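Ethyl acetate hydrolase (Pseudomonas veronii, PDB 5E4Y) catalyses the hydrolysis of ethyl acetate to ethanol and acetate, a step in the breakdown of short-chain methyl ketones such as 2-butanone. Local coordinates at residues Leu35-Cys40 / Phe119-Ile124; Tyr298-Ser303 / Ala350-Leu355. All coordinates share one frame; numbering follows the deposited sequence.

Contact 1: residues Leu35-Cys40 / Phe119-Ile124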
loop_
_atom_site.group_PDB
_atom_site.type_symbol
_atom_site.label_atom_id
_atom_site.label_comp_id
_atom_site.label_asym_id
_atom_site.label_seq_id
_atom_site.Cartn_x
_atom_site.Cartn_y
_atom_site.Cartn_z
ATOM N N LEU A 35 1.285 -11.657 31.759
ATOM C CA LEU A 35 1.452 -10.854 30.555
ATOM C C LEU A 35 1.639 -9.381 30.896
ATOM O O LEU A 35 1.293 -8.940 31.991
ATOM C CB LEU A 35 0.253 -11.035 29.623
ATOM C CG LEU A 35 -0.123 -12.485 29.307
ATOM C CD1 LEU A 35 -1.342 -12.545 28.403
ATOM C CD2 LEU A 35 1.051 -13.223 28.682
ATOM N N GLU A 36 2.191 -8.627 29.951
ATOM C CA GLU A 36 2.473 -7.211 30.161
ATOM C C GLU A 36 1.202 -6.373 30.284
ATOM O O GLU A 36 1.206 -5.318 30.918
ATOM C CB GLU A 36 3.337 -6.671 29.020
ATOM C CG GLU A 36 4.682 -7.365 28.876
ATOM C CD GLU A 36 5.571 -6.706 27.838
ATOM O OE1 GLU A 36 5.305 -5.540 27.478
ATOM O OE2 GLU A 36 6.535 -7.356 27.382
ATOM N N GLU A 37 0.116 -6.846 29.681
ATOM C CA GLU A 37 -1.136 -6.094 29.665
ATOM C C GLU A 37 -1.979 -6.309 30.919
ATOM O O GLU A 37 -3.124 -5.864 30.987
ATOM C CB GLU A 37 -1.953 -6.455 28.424
ATOM C CG GLU A 37 -1.344 -5.949 27.129
ATOM C CD GLU A 37 -1.229 -4.436 27.097
ATOM O OE1 GLU A 37 -2.268 -3.761 26.938
ATOM O OE2 GLU A 37 -0.098 -3.923 27.230
ATOM N N GLY A 38 -1.411 -6.989 31.909
ATOM C CA GLY A 38 -2.078 -7.156 33.188
ATOM C C GLY A 38 -2.655 -8.537 33.433
ATOM O O GLY A 38 -2.578 -9.054 34.547
ATOM N N ARG A 39 -3.235 -9.139 32.400
ATOM C CA ARG A 39 -3.851 -10.453 32.545
ATOM C C ARG A 39 -2.792 -11.539 32.700
ATOM O O ARG A 39 -1.644 -11.363 32.293
ATOM C CB ARG A 39 -4.754 -10.768 31.350
ATOM C CG ARG A 39 -5.882 -9.772 31.142
ATOM C CD ARG A 39 -6.868 -10.264 30.095
ATOM N NE ARG A 39 -7.545 -11.487 30.519
ATOM C CZ ARG A 39 -8.463 -12.123 29.799
ATOM N NH1 ARG A 39 -8.818 -11.658 28.609
ATOM N NH2 ARG A 39 -9.028 -13.227 30.269
ATOM N N CYS A 40 -3.188 -12.662 33.291
ATOM C CA CYS A 40 -2.269 -13.768 33.523
ATOM C C CYS A 40 -2.844 -15.090 33.026
ATOM O O CYS A 40 -3.878 -15.550 33.511
ATOM C CB CYS A 40 -1.927 -13.872 35.013
ATOM S SG CYS A 40 -0.801 -15.225 35.437
ATOM N N PHE A 119 -9.577 -13.823 24.599
ATOM C CA PHE A 119 -8.135 -14.037 24.670
ATOM C C PHE A 119 -7.402 -12.727 24.943
ATOM O O PHE A 119 -7.743 -11.684 24.384
ATOM C CB PHE A 119 -7.626 -14.674 23.375
ATOM C CG PHE A 119 -6.282 -15.329 23.510
ATOM C CD1 PHE A 119 -6.147 -16.525 24.197
ATOM C CD2 PHE A 119 -5.154 -14.757 22.944
ATOM C CE1 PHE A 119 -4.915 -17.136 24.323
ATOM C CE2 PHE A 119 -3.917 -15.364 23.065
ATOM C CZ PHE A 119 -3.799 -16.554 23.755
ATOM N N ALA A 120 -6.394 -12.789 25.806
ATOM C CA ALA A 120 -5.690 -11.595 26.260
ATOM C C ALA A 120 -4.810 -10.976 25.178
ATOM O O ALA A 120 -4.495 -11.613 24.173
ATOM C CB ALA A 120 -4.854 -11.922 27.485
ATOM N N ASN A 121 -4.424 -9.722 25.396
ATOM C CA ASN A 121 -3.501 -9.027 24.506
ATOM C C ASN A 121 -2.056 -9.438 24.769
ATOM O O ASN A 121 -1.469 -9.061 25.784
ATOM C CB ASN A 121 -3.647 -7.512 24.664
ATOM C CG ASN A 121 -5.012 -7.010 24.238
ATOM O OD1 ASN A 121 -5.586 -7.491 23.263
ATOM N ND2 ASN A 121 -5.540 -6.038 24.974
ATOM N N VAL A 122 -1.489 -10.212 23.852
ATOM C CA VAL A 122 -0.117 -10.686 23.994
ATOM C C VAL A 122 0.851 -9.800 23.217
ATOM O O VAL A 122 0.602 -9.468 22.059
ATOM C CB VAL A 122 0.026 -12.145 23.514
ATOM C CG1 VAL A 122 1.436 -12.657 23.766
ATOM C CG2 VAL A 122 -0.996 -13.031 24.207
ATOM N N ARG A 123 1.950 -9.413 23.859
ATOM C CA ARG A 123 2.965 -8.591 23.210
ATOM C C ARG A 123 4.202 -9.417 22.869
ATOM O O ARG A 123 4.336 -10.558 23.311
ATOM C CB ARG A 123 3.351 -7.404 24.098
ATOM C CG ARG A 123 2.167 -6.600 24.611
ATOM C CD ARG A 123 2.622 -5.427 25.464
ATOM N NE ARG A 123 3.125 -4.323 24.650
ATOM C CZ ARG A 123 2.431 -3.224 24.370
ATOM N NH1 ARG A 123 1.199 -3.077 24.838
ATOM N NH2 ARG A 123 2.969 -2.271 23.621
ATOM N N ILE A 124 5.096 -8.832 22.077
ATOM C CA ILE A 124 6.336 -9.489 21.674
ATOM C C ILE A 124 7.163 -9.918 22.883
ATOM O O ILE A 124 7.726 -11.014 22.906
ATOM C CB ILE A 124 7.187 -8.568 20.774
ATOM C CG1 ILE A 124 6.447 -8.268 19.468
ATOM C CG2 ILE A 124 8.538 -9.200 20.474
ATOM C CD1 ILE A 124 6.333 -9.462 18.542
#
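R123 reaches E37 and gives it a salt bridge: NH1 of R123 lies 2.8 Å from OE2 of E37, with an N-H...O angle of 137°. The bond is neither straight nor flat, since the nitrogen meets OE2 from above the carboxylate plane and the two planar groups are turned 39° apart. E36 joins from the neighbouring position, its OE1 lying 3.4 Å from CD of R123; its ionic contact with NE of R123 is long at 3.8 Å, and its stronger partner is R280, so the paired glutamates probably offset two nearby positive charges. A bend at chi3 (77°) turns the R123 guanidinium toward both acids.

CG of E37 lies 3.4 Å from the backbone O of N121 and 3.7 Å from CB of the same residue. The apolar part is A120, whose CB touches CD1 of L35 at 3.7 Å and takes the aliphatic run of R39 at CD, also 3.7 Å away. R39 directs its polar end past this methyl to the carbonyl of G118.

Positioning comes from a type I beta turn from L35 to G38, with L35 N bonded to R39 O just beyond it. In segment 119-124, R123 is the N-cap residue of helix 124-137, and D126 of that helix accepts from the backbone N of both E36 and R123. The contact is thus a beta hairpin's connection, between strands 26-34 and 40-51, seated by a salt-bridge network on the loop entering a helix of the alpha/beta hydrolase fold.

Contact 2: residues Tyr298-Ser303 / Ala350-Leu355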
loop_
_atom_site.group_PDB
_atom_site.type_symbol
_atom_site.label_atom_id
_atom_site.label_comp_id
_atom_site.label_asym_id
_atom_site.label_seq_id
_atom_site.Cartn_x
_atom_site.Cartn_y
_atom_site.Cartn_z
ATOM N N TYR A 298 23.289 -9.070 12.138
ATOM C CA TYR A 298 23.163 -8.762 10.721
ATOM C C TYR A 298 21.755 -8.271 10.419
ATOM O O TYR A 298 20.799 -9.044 10.460
ATOM C CB TYR A 298 23.488 -9.984 9.858
ATOM C CG TYR A 298 24.965 -10.264 9.688
ATOM C CD1 TYR A 298 25.921 -9.468 10.305
ATOM C CD2 TYR A 298 25.403 -11.318 8.897
ATOM C CE1 TYR A 298 27.271 -9.721 10.147
ATOM C CE2 TYR A 298 26.749 -11.578 8.731
ATOM C CZ TYR A 298 27.679 -10.777 9.358
ATOM O OH TYR A 298 29.023 -11.034 9.195
ATOM N N VAL A 299 21.629 -6.981 10.123
ATOM C CA VAL A 299 20.347 -6.412 9.726
ATOM C C VAL A 299 20.133 -6.620 8.231
ATOM O O VAL A 299 20.817 -6.014 7.407
ATOM C CB VAL A 299 20.264 -4.912 10.056
ATOM C CG1 VAL A 299 18.942 -4.335 9.577
ATOM C CG2 VAL A 299 20.438 -4.688 11.551
ATOM N N MET A 300 19.183 -7.485 7.885
ATOM C CA MET A 300 18.977 -7.875 6.493
ATOM C C MET A 300 17.558 -7.610 5.999
ATOM O O MET A 300 16.721 -8.510 5.999
ATOM C CB MET A 300 19.305 -9.358 6.313
ATOM C CG MET A 300 20.629 -9.781 6.921
ATOM S SD MET A 300 21.078 -11.461 6.457
ATOM C CE MET A 300 21.220 -12.233 8.067
ATOM N N PRO A 301 17.285 -6.371 5.563
ATOM C CA PRO A 301 15.985 -6.043 4.971
ATOM C C PRO A 301 15.890 -6.483 3.513
ATOM O O PRO A 301 16.917 -6.695 2.870
ATOM C CB PRO A 301 15.929 -4.519 5.084
ATOM C CG PRO A 301 17.354 -4.102 4.993
ATOM C CD PRO A 301 18.155 -5.186 5.671
ATOM N N ILE A 302 14.671 -6.624 3.004
ATOM C CA ILE A 302 14.467 -6.960 1.600
ATOM C C ILE A 302 14.349 -5.675 0.780
ATOM O O ILE A 302 13.683 -4.726 1.194
ATOM C CB ILE A 302 13.218 -7.839 1.404
ATOM C CG1 ILE A 302 13.299 -9.073 2.305
ATOM C CG2 ILE A 302 13.074 -8.253 -0.051
ATOM C CD1 ILE A 302 12.098 -9.988 2.209
ATOM N N SER A 303 15.008 -5.654 -0.377
ATOM C CA SER A 303 15.148 -4.440 -1.180
ATOM C C SER A 303 13.822 -3.794 -1.577
ATOM O O SER A 303 13.709 -2.569 -1.599
ATOM C CB SER A 303 15.958 -4.744 -2.441
ATOM O OG SER A 303 15.278 -5.666 -3.273
ATOM N N ALA A 350 24.396 -17.322 2.255
ATOM C CA ALA A 350 25.745 -16.772 2.254
ATOM C C ALA A 350 25.963 -15.838 3.441
ATOM O O ALA A 350 27.049 -15.797 4.019
ATOM C CB ALA A 350 26.018 -16.043 0.948
ATOM N N HIS A 351 24.925 -15.092 3.803
ATOM C CA HIS A 351 25.008 -14.150 4.914
ATOM C C HIS A 351 25.038 -14.856 6.267
ATOM O O HIS A 351 25.876 -14.548 7.114
ATOM C CB HIS A 351 23.835 -13.167 4.867
ATOM C CG HIS A 351 23.943 -12.151 3.773
ATOM N ND1 HIS A 351 25.143 -11.815 3.184
ATOM C CD2 HIS A 351 23.000 -11.393 3.164
ATOM C CE1 HIS A 351 24.935 -10.895 2.258
ATOM N NE2 HIS A 351 23.643 -10.623 2.226
ATOM N N LEU A 352 24.124 -15.800 6.466
ATOM C CA LEU A 352 24.035 -16.527 7.728
ATOM C C LEU A 352 25.275 -17.380 7.983
ATOM O O LEU A 352 25.701 -17.538 9.126
ATOM C CB LEU A 352 22.785 -17.408 7.755
ATOM C CG LEU A 352 21.447 -16.680 7.896
ATOM C CD1 LEU A 352 20.297 -17.672 7.945
ATOM C CD2 LEU A 352 21.451 -15.800 9.135
ATOM N N ALA A 353 25.849 -17.928 6.917
ATOM C CA ALA A 353 27.049 -18.746 7.037
ATOM C C ALA A 353 28.220 -17.903 7.524
ATOM O O ALA A 353 29.011 -18.343 8.359
ATOM C CB ALA A 353 27.383 -19.403 5.708
ATOM N N GLU A 354 28.322 -16.690 6.995
ATOM C CA GLU A 354 29.359 -15.756 7.410
ATOM C C GLU A 354 29.129 -15.310 8.852
ATOM O O GLU A 354 30.077 -15.102 9.608
ATOM C CB GLU A 354 29.393 -14.547 6.473
ATOM C CG GLU A 354 30.434 -13.502 6.833
ATOM C CD GLU A 354 30.626 -12.478 5.735
ATOM O OE1 GLU A 354 29.825 -12.476 4.777
ATOM O OE2 GLU A 354 31.580 -11.676 5.827
ATOM N N LEU A 355 27.861 -15.168 9.223
ATOM C CA LEU A 355 27.494 -14.778 10.580
ATOM C C LEU A 355 27.855 -15.866 11.586
ATOM O O LEU A 355 28.442 -15.587 12.631
ATOM C CB LEU A 355 25.999 -14.460 10.660
ATOM C CG LEU A 355 25.467 -13.987 12.015
ATOM C CD1 LEU A 355 26.215 -12.749 12.483
ATOM C CD2 LEU A 355 23.974 -13.711 11.935
#
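Y298 carries its ring over to L355 with CG set anti to its own carbonyl carbon, while L355 has CG anti to its backbone N (chi1 -178°), which, with chi2, sets CD1 over that ring. The result is a centred CH-pi contact: CD1 of L355 stands 3.7 Å from the centroid of the Y298 ring, only 1° off the normal. CB of L355 lies against the ring too, 3.5 Å from CE2 of Y298.

At the ring edge, the carbonyl O of H351 lies in the ring plane, 3.5 Å from CE2 of Y298. That oxygen already accepts the helical bond from L355 N, so the tyrosine C-H edge is an additional neighbour. The phenol oxygen, OH of Y298, ends beside the E354 chain at 3.7 Å from CG of E354, whose carboxylate stands almost perpendicular to the ring. An alanine at Y298 would take away the ring under the L355 methyl, and a gap would probably open between strand and helix.

In M300, two residues along the strand, sulfur and methyl meet different partners. Its SD packs 3.6 Å from CB of H351 and meets the imidazole obliquely, while its CE touches CD2 of L352 at 3.7 Å.

R326 gathers the polar ends: it bridges E354, donates to ND1 of H351 and makes a cation-pi contact with Y298. Strand 298-300 and helix 350-355 run nearly antiparallel (171°) where helix 342-357 packs on the sheet of the alpha/beta hydrolase fold. No hydrogen bond joins the two segments; dispersion and CH-pi contacts make the join, and the nearby arginine probably balances the E354 charge at its outer margin.

From the N terminus, strand 26-34 turns at 35-40 into strand 40-51, and contact 1 closes when the chain returns at 119-124, having laid down strands 61-65 and 92-96 in between. The chain then passes through helix 124-137, the probable nucleophile S151 after strand 146-150, and the helices from 182 to 290 before strand 296-300 opens contact 2. That second, shorter loop contains D305 and H334, the other inferred active-site residues, and is closed by helix 342-357. The loops follow in series, neither nested nor crossed. Their centres lie 32 Å apart on opposite sides of the chain's centre: contact 1 ties the outer hairpin to a helix entrance, contact 2 the last helix to the sheet.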